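PDB 4KP2: homoaconitase large subunit from Methanocaldococcus jannaschii, which forms, together with a small subunit, a hydro-lyase that reversibly dehydrates (R)-homocitrate to cis-homoaconitate and hydrates the latter to homoisocitrate, using a [4Fe-4S] cluster. Local coordinates for residues Val297-Asp302 with Asn416-Leu421; Ser308-Thr313 with Gly434-Lys439; Ile315-Ile320 with Asp346-Val351; Gly392-Gly397 with Gly410-Ile415. One frame throughout, in Å; residues are numbered along the deposited sequence.

Overall arrangement
Following the chain, Val297-Asp302, after strand 294-296, pairs with Asn416-Leu421 (interaction 1), and Ser308-Thr313, which begins in helix 307-310, with Gly434-Lys439 at the end of the modelled chain (interaction 2). Inside both loops, interaction 3 first closes a beta-alpha-beta unit by pairing strands 317-320 and 348-351. Interaction 4 then joins the loops on either side of strand 399-402 along the chain. Interactions 3 and 4 are in series, whereas 1 and 2 cross, because 416-421 returns before 434-439. Tyr420 of interaction 1 packs on Ile436 of interaction 2, and Gln317 of interaction 3 bonds to Gly392 of interaction 4, so the loops are tied to the parallel sheet containing strands 317-320, 348-351, 399-402 and 418-421.

Interaction 1: Val297-Asp302 with Asn416-Leu421; sequences VPHHPD and NSYIYL
Pro298 lies on the ring of Tyr420, where a loop between two short strands covers strand 418-421, an outermost strand of a five-stranded parallel sheet in the alpha-beta-alpha sandwich. This is the tight part. Pro298 CD stands over the middle of one face of the Tyr420 ring, 3.5 Å from its centroid and 14° off the normal, a CH-pi contact. A proline suits the place: its rigid ring offers polarised C-H groups to the aromatic face, and the neighbouring CG also comes within 3.2 Å of Ile419 O. With CG set beside its backbone N (chi1 -72°), Tyr420 brings its ring toward the loop, and Val297 CG1 adds an apolar touch to Tyr420 CE2 at 3.8 Å. No hydrogen bond joins the two segments, so shape and apolar contact carry the pairing.

The loose end is at Pro301, which reaches the strand through its CA, 4.5 Å from Leu421 CD1, beyond close packing. Beside it the loop is held from elsewhere, Asn407 ND2 donating to His300 O. At the other end, the cis peptide bond between Pro298 and His299 folds Pro298 CB over one face of the imidazole. The edge of that ring points in plane at Ser417 O. His299 and Tyr418, both partly exposed, meet rim to rim without overlap of their faces, the centroids 5.6 Å apart and the planes at 32°; they come close at one pair of atoms, His299 CE1 and Tyr418 CD1, at 3.6 Å.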
loop_
_atom_site.group_PDB
_atom_site.type_symbol
_atom_site.label_atom_id
_atom_site.label_comp_id
_atom_site.label_asym_id
_atom_site.label_seq_id
_atom_site.Cartn_x
_atom_site.Cartn_y
_atom_site.Cartn_z
ATOM N N VAL A 297 10.396 24.120 6.434
ATOM C CA VAL A 297 10.033 24.547 5.088
ATOM C C VAL A 297 11.085 24.113 4.062
ATOM O O VAL A 297 12.240 23.873 4.423
ATOM C CB VAL A 297 9.831 26.080 5.027
ATOM C CG1 VAL A 297 8.850 26.525 6.100
ATOM C CG2 VAL A 297 11.160 26.806 5.176
ATOM N N PRO A 298 10.683 23.995 2.783
ATOM C CA PRO A 298 11.601 23.638 1.692
ATOM C C PRO A 298 12.819 24.557 1.623
ATOM O O PRO A 298 12.703 25.738 1.953
ATOM C CB PRO A 298 10.737 23.832 0.444
ATOM C CG PRO A 298 9.364 23.554 0.904
ATOM C CD PRO A 298 9.286 24.063 2.315
ATOM N N HIS A 299 13.965 24.028 1.199
ATOM C CA HIS A 299 14.088 22.627 0.804
ATOM C C HIS A 299 15.122 21.897 1.652
ATOM O O HIS A 299 15.836 21.026 1.158
ATOM C CB HIS A 299 14.475 22.517 -0.672
ATOM C CG HIS A 299 13.465 23.098 -1.610
ATOM N ND1 HIS A 299 12.445 22.353 -2.162
ATOM C CD2 HIS A 299 13.319 24.353 -2.098
ATOM C CE1 HIS A 299 11.713 23.123 -2.947
ATOM N NE2 HIS A 299 12.223 24.342 -2.927
ATOM N N HIS A 300 15.206 22.261 2.927
ATOM C CA HIS A 300 16.187 21.656 3.821
ATOM C C HIS A 300 15.625 21.486 5.229
ATOM O O HIS A 300 14.803 22.287 5.674
ATOM C CB HIS A 300 17.463 22.498 3.862
ATOM C CG HIS A 300 18.143 22.635 2.534
ATOM N ND1 HIS A 300 17.825 23.628 1.636
ATOM C CD2 HIS A 300 19.121 21.900 1.955
ATOM C CE1 HIS A 300 18.580 23.503 0.558
ATOM N NE2 HIS A 300 19.375 22.462 0.727
ATOM N N PRO A 301 16.071 20.433 5.935
ATOM C CA PRO A 301 15.621 20.159 7.304
ATOM C C PRO A 301 16.030 21.249 8.292
ATOM O O PRO A 301 15.485 21.294 9.395
ATOM C CB PRO A 301 16.339 18.850 7.653
ATOM C CG PRO A 301 16.649 18.221 6.341
ATOM C CD PRO A 301 16.942 19.363 5.420
ATOM N N ASP A 302 16.972 22.107 7.911
ATOM C CA ASP A 302 17.414 23.175 8.805
ATOM C C ASP A 302 16.660 24.490 8.579
ATOM O O ASP A 302 17.212 25.575 8.770
ATOM C CB ASP A 302 18.932 23.383 8.728
ATOM C CG ASP A 302 19.368 24.067 7.451
ATOM O OD1 ASP A 302 18.721 23.852 6.405
ATOM O OD2 ASP A 302 20.361 24.827 7.495
ATOM N N ASN A 416 10.157 20.269 -9.090
ATOM C CA ASN A 416 9.479 21.505 -8.722
ATOM C C ASN A 416 8.377 21.273 -7.694
ATOM O O ASN A 416 7.461 22.084 -7.560
ATOM C CB ASN A 416 8.916 22.201 -9.962
ATOM C CG ASN A 416 9.996 22.579 -10.957
ATOM O OD1 ASN A 416 11.126 22.884 -10.577
ATOM N ND2 ASN A 416 9.651 22.560 -12.239
ATOM N N SER A 417 8.472 20.160 -6.976
ATOM C CA SER A 417 7.519 19.846 -5.918
ATOM C C SER A 417 8.035 20.352 -4.575
ATOM O O SER A 417 9.212 20.691 -4.442
ATOM C CB SER A 417 7.260 18.341 -5.855
ATOM O OG SER A 417 8.467 17.620 -5.676
ATOM N N TYR A 418 7.155 20.402 -3.581
ATOM C CA TYR A 418 7.511 20.964 -2.284
ATOM C C TYR A 418 7.167 20.031 -1.129
ATOM O O TYR A 418 6.153 19.331 -1.160
ATOM C CB TYR A 418 6.829 22.317 -2.087
ATOM C CG TYR A 418 7.122 23.307 -3.190
ATOM C CD1 TYR A 418 8.239 24.130 -3.133
ATOM C CD2 TYR A 418 6.284 23.416 -4.293
ATOM C CE1 TYR A 418 8.511 25.036 -4.141
ATOM C CE2 TYR A 418 6.547 24.317 -5.305
ATOM C CZ TYR A 418 7.661 25.124 -5.224
ATOM O OH TYR A 418 7.924 26.022 -6.232
ATOM N N ILE A 419 8.020 20.032 -0.110
ATOM C CA ILE A 419 7.837 19.181 1.061
ATOM C C ILE A 419 7.934 19.998 2.346
ATOM O O ILE A 419 8.792 20.869 2.472
ATOM C CB ILE A 419 8.891 18.057 1.107
ATOM C CG1 ILE A 419 8.867 17.244 -0.188
ATOM C CG2 ILE A 419 8.669 17.147 2.310
ATOM C CD1 ILE A 419 9.897 16.142 -0.227
ATOM N N TYR A 420 7.045 19.720 3.293
ATOM C CA TYR A 420 7.108 20.341 4.610
ATOM C C TYR A 420 7.179 19.260 5.684
ATOM O O TYR A 420 6.493 18.241 5.596
ATOM C CB TYR A 420 5.894 21.239 4.847
ATOM C CG TYR A 420 5.903 22.529 4.058
ATOM C CD1 TYR A 420 5.603 22.540 2.703
ATOM C CD2 TYR A 420 6.199 23.739 4.673
ATOM C CE1 TYR A 420 5.604 23.717 1.979
ATOM C CE2 TYR A 420 6.202 24.922 3.957
ATOM C CZ TYR A 420 5.905 24.904 2.610
ATOM O OH TYR A 420 5.906 26.076 1.889
ATOM N N LEU A 421 8.014 19.482 6.694
ATOM C CA LEU A 421 8.192 18.506 7.765
ATOM C C LEU A 421 7.530 18.975 9.056
ATOM O O LEU A 421 7.698 20.123 9.462
ATOM C CB LEU A 421 9.679 18.248 8.011
ATOM C CG LEU A 421 10.488 17.725 6.825
ATOM C CD1 LEU A 421 11.950 17.573 7.207
ATOM C CD2 LEU A 421 9.919 16.403 6.338
#

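Interaction 2: Ser308-Thr313 with Gly434-Lys439; sequences SDVEGT and GYITNK
Two backbone hydrogen bonds stitch Gly312 and Thr313 to Ile436, the first kind of interaction here. Gly312 N donates to Ile436 O at 3.0 Å, and Ile436 N donates to Thr313 O at 2.9 Å. Gly312 belongs to a type II beta turn from Val310 to Thr313; at its backbone angles (phi 119°) a CB would be jammed against the carbonyl O of Glu311, so glycine suits this corner. Thr313 OG1 braces the turn from within, donating to Val310 O at 2.7 Å.

Side-chain polarity adds a second kind. The extended chain of Glu311, its CG trans to N, runs out to Thr437, whose OG1 donates to Glu311 OE2 at 3.2 Å from above the carboxylate plane. The same hydroxyl accepts from Lys439 N, an ST turn, so threonine serves both as donor and acceptor. Lys439 NZ lies 4.6 Å from Glu311 OE2, too far for a salt bridge, though the opposite charges may attract weakly.

Packing is the third. Ile436 touches Val310 through the two CG2 atoms, 4.0 Å apart, and its CD1 lies 3.7 Å from Thr313 CB. Tyr435 CD2 comes within 3.5 Å of Gly312 CA, where no side chain intervenes.

Ile436 also packs on Ile307, on Tyr420 and on Ile315, while Thr437 rests on Ile429. Ile436 and Thr437 thus sit between helix 424-433, the short helix 307-310 and strand 418-421.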
loop_
_atom_site.group_PDB
_atom_site.type_symbol
_atom_site.label_atom_id
_atom_site.label_comp_id
_atom_site.label_asym_id
_atom_site.label_seq_id
_atom_site.Cartn_x
_atom_site.Cartn_y
_atom_site.Cartn_z
ATOM N N SER A 308 3.200 29.667 13.582
ATOM C CA SER A 308 2.497 30.912 13.302
ATOM C C SER A 308 2.994 31.579 12.021
ATOM O O SER A 308 2.313 32.434 11.456
ATOM C CB SER A 308 2.642 31.878 14.479
ATOM O OG SER A 308 4.006 32.164 14.737
ATOM N N ASP A 309 4.178 31.184 11.563
ATOM C CA ASP A 309 4.785 31.815 10.395
ATOM C C ASP A 309 4.496 31.086 9.084
ATOM O O ASP A 309 4.783 31.609 8.007
ATOM C CB ASP A 309 6.294 31.966 10.590
ATOM C CG ASP A 309 6.649 33.106 11.521
ATOM O OD1 ASP A 309 5.753 33.581 12.250
ATOM O OD2 ASP A 309 7.827 33.523 11.524
ATOM N N VAL A 310 3.938 29.883 9.174
ATOM C CA VAL A 310 3.618 29.109 7.978
ATOM C C VAL A 310 2.162 28.659 7.964
ATOM O O VAL A 310 1.755 27.878 7.104
ATOM C CB VAL A 310 4.527 27.872 7.838
ATOM C CG1 VAL A 310 5.976 28.296 7.656
ATOM C CG2 VAL A 310 4.375 26.960 9.044
ATOM N N GLU A 311 1.380 29.158 8.914
ATOM C CA GLU A 311 -0.028 28.794 8.997
ATOM C C GLU A 311 -0.830 29.397 7.848
ATOM O O GLU A 311 -0.883 30.617 7.686
ATOM C CB GLU A 311 -0.621 29.222 10.338
ATOM C CG GLU A 311 -2.057 28.777 10.538
ATOM C CD GLU A 311 -2.550 29.026 11.946
ATOM O OE1 GLU A 311 -1.771 29.559 12.762
ATOM O OE2 GLU A 311 -3.716 28.685 12.237
ATOM N N GLY A 312 -1.448 28.532 7.052
ATOM C CA GLY A 312 -2.230 28.967 5.909
ATOM C C GLY A 312 -1.679 28.412 4.611
ATOM O O GLY A 312 -2.275 28.581 3.546
ATOM N N THR A 313 -0.532 27.746 4.705
ATOM C CA THR A 313 0.122 27.167 3.538
ATOM C C THR A 313 -0.688 26.006 2.974
ATOM O O THR A 313 -0.961 25.029 3.671
ATOM C CB THR A 313 1.541 26.674 3.876
ATOM O OG1 THR A 313 2.305 27.753 4.428
ATOM C CG2 THR A 313 2.234 26.150 2.629
ATOM N N GLY A 434 -6.893 21.028 5.224
ATOM C CA GLY A 434 -6.364 21.208 3.883
ATOM C C GLY A 434 -5.205 22.181 3.790
ATOM O O GLY A 434 -4.704 22.457 2.700
ATOM N N TYR A 435 -4.778 22.708 4.932
ATOM C CA TYR A 435 -3.641 23.619 4.963
ATOM C C TYR A 435 -2.874 23.488 6.273
ATOM O O TYR A 435 -3.426 23.049 7.281
ATOM C CB TYR A 435 -4.092 25.066 4.742
ATOM C CG TYR A 435 -4.968 25.625 5.843
ATOM C CD1 TYR A 435 -6.343 25.420 5.837
ATOM C CD2 TYR A 435 -4.421 26.369 6.882
ATOM C CE1 TYR A 435 -7.146 25.934 6.840
ATOM C CE2 TYR A 435 -5.215 26.885 7.885
ATOM C CZ TYR A 435 -6.576 26.666 7.860
ATOM O OH TYR A 435 -7.367 27.180 8.861
ATOM N N ILE A 436 -1.599 23.868 6.249
ATOM C CA ILE A 436 -0.753 23.791 7.434
ATOM C C ILE A 436 -1.295 24.673 8.551
ATOM O O ILE A 436 -1.268 25.899 8.458
ATOM C CB ILE A 436 0.696 24.209 7.123
ATOM C CG1 ILE A 436 1.289 23.309 6.037
ATOM C CG2 ILE A 436 1.545 24.158 8.382
ATOM C CD1 ILE A 436 2.728 23.626 5.700
ATOM N N THR A 437 -1.795 24.039 9.604
ATOM C CA THR A 437 -2.366 24.766 10.727
ATOM C C THR A 437 -2.110 24.041 12.040
ATOM O O THR A 437 -1.496 22.974 12.063
ATOM C CB THR A 437 -3.881 24.969 10.553
ATOM O OG1 THR A 437 -4.417 25.612 11.716
ATOM C CG2 THR A 437 -4.574 23.633 10.353
ATOM N N ASN A 438 -2.592 24.624 13.132
ATOM C CA ASN A 438 -2.364 24.061 14.453
ATOM C C ASN A 438 -3.665 23.853 15.220
ATOM O O ASN A 438 -3.700 23.137 16.220
ATOM C CB ASN A 438 -1.423 24.965 15.251
ATOM C CG ASN A 438 -0.775 24.246 16.410
ATOM O OD1 ASN A 438 -0.663 23.019 16.409
ATOM N ND2 ASN A 438 -0.339 25.003 17.409
ATOM N N LYS A 439 -4.733 24.483 14.742
ATOM C CA LYS A 439 -6.034 24.396 15.395
ATOM C C LYS A 439 -7.040 23.633 14.538
ATOM O O LYS A 439 -7.883 22.902 15.056
ATOM C CB LYS A 439 -6.565 25.796 15.709
ATOM C CG LYS A 439 -5.655 26.608 16.615
ATOM C CD LYS A 439 -6.146 28.040 16.760
ATOM C CE LYS A 439 -6.115 28.773 15.428
ATOM N NZ LYS A 439 -6.540 30.194 15.568
#

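Interaction 3: Ile315-Ile320 with Asp346-Val351; sequences INQVFI and DVKLIV
The ring of Phe319 reaches the neighbouring strand through CD1, which lies 3.8 Å from Ile350 CG2 and also approaches Ile350 O. The other flat group, the Gln317 amide, crosses over Lys348 and Ile350: OE1 is 3.4 Å from Lys348 CE and 3.8 Å from Ile350 CD1, while NE2 bonds to Gly392 O. An extended chain, with CG trans to N (chi1 -174°), carries the amide there.

Beneath these groups strands 317-320 and 348-351 run parallel in one beta-alpha-beta unit. Four hydrogen bonds join them; Ile350 N to Val318 O is 2.8 Å and almost linear, whereas Lys348 N to Asn316 O, at 3.3 Å, is the longest of the four. Val318, Ile320, Leu349 and Val351 occupy the other face, where branched apolar side chains suit the cover given by helices 328-338 and 424-433; Val318 CG1 meets Leu349 CD1 at 3.7 Å.

On the Gln317 face, Pro86 and Pro87 of the second subunit pack on Ile350 and Lys348. Four main-chain bonds and apolar side chains on both faces make this a largely apolar part of the sheet, and the Phe319 side chain lies about 5 Å from that of Cys386, predicted to bind the cluster.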
loop_
_atom_site.group_PDB
_atom_site.type_symbol
_atom_site.label_atom_id
_atom_site.label_comp_id
_atom_site.label_asym_id
_atom_site.label_seq_id
_atom_site.Cartn_x
_atom_site.Cartn_y
_atom_site.Cartn_z
ATOM N N ILE A 315 -1.589 22.691 1.295
ATOM C CA ILE A 315 -0.963 21.392 1.077
ATOM C C ILE A 315 -1.841 20.499 0.205
ATOM O O ILE A 315 -3.068 20.593 0.239
ATOM C CB ILE A 315 -0.631 20.682 2.408
ATOM C CG1 ILE A 315 -1.798 20.793 3.392
ATOM C CG2 ILE A 315 0.622 21.275 3.027
ATOM C CD1 ILE A 315 -2.769 19.635 3.335
ATOM N N ASN A 316 -1.205 19.632 -0.576
ATOM C CA ASN A 316 -1.930 18.754 -1.485
ATOM C C ASN A 316 -1.836 17.288 -1.078
ATOM O O ASN A 316 -2.593 16.451 -1.567
ATOM C CB ASN A 316 -1.421 18.933 -2.916
ATOM C CG ASN A 316 -1.363 20.388 -3.336
ATOM O OD1 ASN A 316 -0.297 20.904 -3.675
ATOM N ND2 ASN A 316 -2.509 21.059 -3.314
ATOM N N GLN A 317 -0.904 16.984 -0.181
ATOM C CA GLN A 317 -0.713 15.618 0.290
ATOM C C GLN A 317 -0.119 15.614 1.695
ATOM O O GLN A 317 0.658 16.496 2.052
ATOM C CB GLN A 317 0.193 14.841 -0.672
ATOM C CG GLN A 317 0.336 13.361 -0.346
ATOM C CD GLN A 317 1.230 12.627 -1.323
ATOM O OE1 GLN A 317 0.757 12.038 -2.294
ATOM N NE2 GLN A 317 2.533 12.655 -1.068
ATOM N N VAL A 318 -0.501 14.626 2.497
ATOM C CA VAL A 318 0.041 14.488 3.843
ATOM C C VAL A 318 0.458 13.049 4.105
ATOM O O VAL A 318 -0.341 12.126 3.954
ATOM C CB VAL A 318 -0.977 14.914 4.919
ATOM C CG1 VAL A 318 -0.427 14.634 6.308
ATOM C CG2 VAL A 318 -1.330 16.387 4.770
ATOM N N PHE A 319 1.715 12.860 4.490
ATOM C CA PHE A 319 2.205 11.531 4.827
ATOM C C PHE A 319 2.514 11.401 6.313
ATOM O O PHE A 319 3.159 12.267 6.903
ATOM C CB PHE A 319 3.441 11.175 4.002
ATOM C CG PHE A 319 4.118 9.915 4.451
ATOM C CD1 PHE A 319 3.465 8.697 4.368
ATOM C CD2 PHE A 319 5.406 9.946 4.960
ATOM C CE1 PHE A 319 4.080 7.534 4.784
ATOM C CE2 PHE A 319 6.030 8.785 5.374
ATOM C CZ PHE A 319 5.367 7.578 5.285
ATOM N N ILE A 320 2.048 10.309 6.908
ATOM C CA ILE A 320 2.283 10.044 8.320
ATOM C C ILE A 320 2.768 8.617 8.531
ATOM O O ILE A 320 2.024 7.662 8.305
ATOM C CB ILE A 320 1.005 10.247 9.155
ATOM C CG1 ILE A 320 0.514 11.692 9.053
ATOM C CG2 ILE A 320 1.254 9.873 10.608
ATOM C CD1 ILE A 320 -0.752 11.959 9.837
ATOM N N ASP A 346 -9.107 18.354 -1.310
ATOM C CA ASP A 346 -7.988 18.581 -2.219
ATOM C C ASP A 346 -6.657 18.030 -1.709
ATOM O O ASP A 346 -5.603 18.323 -2.272
ATOM C CB ASP A 346 -7.855 20.072 -2.536
ATOM C CG ASP A 346 -9.054 20.615 -3.286
ATOM O OD1 ASP A 346 -9.545 19.923 -4.205
ATOM O OD2 ASP A 346 -9.510 21.729 -2.953
ATOM N N VAL A 347 -6.709 17.230 -0.649
ATOM C CA VAL A 347 -5.503 16.619 -0.099
ATOM C C VAL A 347 -5.685 15.126 0.163
ATOM O O VAL A 347 -6.674 14.701 0.760
ATOM C CB VAL A 347 -5.027 17.345 1.185
ATOM C CG1 VAL A 347 -6.204 17.940 1.923
ATOM C CG2 VAL A 347 -4.231 16.405 2.087
ATOM N N LYS A 348 -4.724 14.335 -0.305
ATOM C CA LYS A 348 -4.735 12.894 -0.102
ATOM C C LYS A 348 -3.840 12.504 1.071
ATOM O O LYS A 348 -2.667 12.872 1.119
ATOM C CB LYS A 348 -4.296 12.176 -1.379
ATOM C CG LYS A 348 -3.097 12.814 -2.059
ATOM C CD LYS A 348 -2.937 12.314 -3.483
ATOM C CE LYS A 348 -1.826 13.062 -4.198
ATOM N NZ LYS A 348 -1.748 12.694 -5.636
ATOM N N LEU A 349 -4.404 11.764 2.019
ATOM C CA LEU A 349 -3.670 11.363 3.214
ATOM C C LEU A 349 -3.121 9.945 3.091
ATOM O O LEU A 349 -3.845 9.015 2.740
ATOM C CB LEU A 349 -4.566 11.472 4.449
ATOM C CG LEU A 349 -3.973 10.979 5.768
ATOM C CD1 LEU A 349 -2.710 11.745 6.113
ATOM C CD2 LEU A 349 -4.995 11.106 6.882
ATOM N N ILE A 350 -1.833 9.790 3.384
ATOM C CA ILE A 350 -1.182 8.488 3.331
ATOM C C ILE A 350 -0.652 8.097 4.706
ATOM O O ILE A 350 0.135 8.829 5.307
ATOM C CB ILE A 350 -0.020 8.483 2.325
ATOM C CG1 ILE A 350 -0.518 8.885 0.935
ATOM C CG2 ILE A 350 0.645 7.117 2.283
ATOM C CD1 ILE A 350 0.577 8.959 -0.104
ATOM N N VAL A 351 -1.084 6.942 5.201
ATOM C CA VAL A 351 -0.665 6.473 6.516
ATOM C C VAL A 351 0.022 5.114 6.432
ATOM O O VAL A 351 -0.556 4.145 5.935
ATOM C CB VAL A 351 -1.855 6.372 7.485
ATOM C CG1 VAL A 351 -1.392 5.868 8.842
ATOM C CG2 VAL A 351 -2.546 7.719 7.617
#

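Interaction 4: Gly392-Gly397 with Gly410-Ile415; sequences GVLAEG and GRMGHI
Glu396 and His414 meet because both turn their first side-chain bond trans to the main-chain N, chi1 being -176° in Glu396 and -157° in His414. The imidazole thereby lies flat under the extended glutamate chain. Glu396 CB stands over its centre, 3.5 Å from the ring centroid, in a CH-pi contact, and the carboxylate continues the stack, its plane 14° from that of the ring. Glu396 OE1 and His414 NE2 are 3.5 Å apart, but the angle is too poor for a hydrogen bond. The polar ends are held by one residue instead: Asn416 ND2 donates to Glu396 OE2 and Asn416 N to His414 ND1, which fixes both groups in the stack.

Farther in, the backbones are bridged. Leu394 N donates to Met412 O at 2.7 Å, a nearly straight bond, while His414 N to Leu394 O is weak at 3.3 Å. Glycine suits position 413 both because a CB would clash with Leu394 O and Val393 CG1 and because its backbone angles would press a CB on the preceding carbonyl. Leu394 CD1 packs against Met412 CB at 3.7 Å, two flexible apolar chains filling the buried side next to Cys400.

Glu94 of the second subunit accepts from Glu396 N, and Val90 of that subunit packs on His414, so Glu396 and His414 also belong to the interface between the two copies. The Met412 side chain is about 6 Å from that of Cys386. The arrangement is a single beta bridge between loops flanking strand 399-402 of the parallel alpha/beta sheet, close to the predicted [4Fe-4S] site, as expected for the aconitase family.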
loop_
_atom_site.group_PDB
_atom_site.type_symbol
_atom_site.label_atom_id
_atom_site.label_comp_id
_atom_site.label_asym_id
_atom_site.label_seq_id
_atom_site.Cartn_x
_atom_site.Cartn_y
_atom_site.Cartn_z
ATOM N N GLY A 392 3.990 7.480 -2.846
ATOM C CA GLY A 392 3.124 8.632 -3.013
ATOM C C GLY A 392 3.850 9.773 -3.699
ATOM O O GLY A 392 4.081 10.824 -3.101
ATOM N N VAL A 393 4.208 9.560 -4.961
ATOM C CA VAL A 393 5.004 10.516 -5.723
ATOM C C VAL A 393 4.268 11.833 -5.975
ATOM O O VAL A 393 3.087 11.842 -6.318
ATOM C CB VAL A 393 5.459 9.903 -7.066
ATOM C CG1 VAL A 393 6.235 10.915 -7.892
ATOM C CG2 VAL A 393 6.297 8.662 -6.815
ATOM N N LEU A 394 4.980 12.942 -5.793
ATOM C CA LEU A 394 4.418 14.270 -6.008
ATOM C C LEU A 394 4.556 14.721 -7.456
ATOM O O LEU A 394 5.479 14.313 -8.160
ATOM C CB LEU A 394 5.107 15.290 -5.102
ATOM C CG LEU A 394 5.002 15.070 -3.596
ATOM C CD1 LEU A 394 5.780 16.150 -2.867
ATOM C CD2 LEU A 394 3.548 15.068 -3.168
ATOM N N ALA A 395 3.634 15.573 -7.891
ATOM C CA ALA A 395 3.695 16.153 -9.225
ATOM C C ALA A 395 4.280 17.557 -9.148
ATOM O O ALA A 395 4.662 18.023 -8.074
ATOM C CB ALA A 395 2.314 16.187 -9.854
ATOM N N GLU A 396 4.345 18.230 -10.292
ATOM C CA GLU A 396 4.917 19.569 -10.354
ATOM C C GLU A 396 4.026 20.598 -9.668
ATOM O O GLU A 396 2.854 20.748 -10.012
ATOM C CB GLU A 396 5.170 19.979 -11.806
ATOM C CG GLU A 396 5.861 21.322 -11.946
ATOM C CD GLU A 396 6.215 21.648 -13.382
ATOM O OE1 GLU A 396 5.799 20.893 -14.284
ATOM O OE2 GLU A 396 6.913 22.659 -13.604
ATOM N N GLY A 397 4.592 21.304 -8.694
ATOM C CA GLY A 397 3.866 22.330 -7.969
ATOM C C GLY A 397 3.038 21.766 -6.833
ATOM O O GLY A 397 2.284 22.488 -6.183
ATOM N N GLY A 410 12.813 18.001 -4.794
ATOM C CA GLY A 410 12.519 16.907 -5.701
ATOM C C GLY A 410 12.743 15.549 -5.069
ATOM O O GLY A 410 13.117 14.592 -5.748
ATOM N N ARG A 411 12.508 15.462 -3.765
ATOM C CA ARG A 411 12.728 14.223 -3.029
ATOM C C ARG A 411 11.589 13.229 -3.240
ATOM O O ARG A 411 11.824 12.032 -3.421
ATOM C CB ARG A 411 12.901 14.510 -1.538
ATOM C CG ARG A 411 13.182 13.275 -0.701
ATOM C CD ARG A 411 14.623 13.237 -0.222
ATOM N NE ARG A 411 15.581 13.404 -1.312
ATOM C CZ ARG A 411 16.894 13.243 -1.178
ATOM N NH1 ARG A 411 17.404 12.901 -0.003
ATOM N NH2 ARG A 411 17.696 13.417 -2.218
ATOM N N MET A 412 10.357 13.727 -3.216
ATOM C CA MET A 412 9.187 12.866 -3.360
ATOM C C MET A 412 8.623 12.857 -4.778
ATOM O O MET A 412 7.465 12.497 -4.985
ATOM C CB MET A 412 8.092 13.269 -2.370
ATOM C CG MET A 412 8.378 12.879 -0.935
ATOM S SD MET A 412 6.972 13.191 0.148
ATOM C CE MET A 412 7.611 12.587 1.706
ATOM N N GLY A 413 9.436 13.253 -5.751
ATOM C CA GLY A 413 9.010 13.207 -7.136
ATOM C C GLY A 413 9.565 14.316 -8.007
ATOM O O GLY A 413 10.775 14.411 -8.213
ATOM N N HIS A 414 8.668 15.151 -8.524
ATOM C CA HIS A 414 9.040 16.219 -9.442
ATOM C C HIS A 414 10.004 17.198 -8.785
ATOM O O HIS A 414 9.905 17.471 -7.589
ATOM C CB HIS A 414 7.791 16.957 -9.926
ATOM C CG HIS A 414 7.974 17.670 -11.229
ATOM N ND1 HIS A 414 8.649 18.867 -11.335
ATOM C CD2 HIS A 414 7.564 17.357 -12.480
ATOM C CE1 HIS A 414 8.650 19.259 -12.597
ATOM N NE2 HIS A 414 7.998 18.360 -13.312
ATOM N N ILE A 415 10.934 17.724 -9.576
ATOM C CA ILE A 415 11.957 18.633 -9.065
ATOM C C ILE A 415 11.357 19.964 -8.609
ATOM O O ILE A 415 11.963 20.695 -7.826
ATOM C CB ILE A 415 13.064 18.877 -10.118
ATOM C CG1 ILE A 415 14.314 19.473 -9.465
ATOM C CG2 ILE A 415 12.551 19.756 -11.251
ATOM C CD1 ILE A 415 14.921 18.592 -8.400
#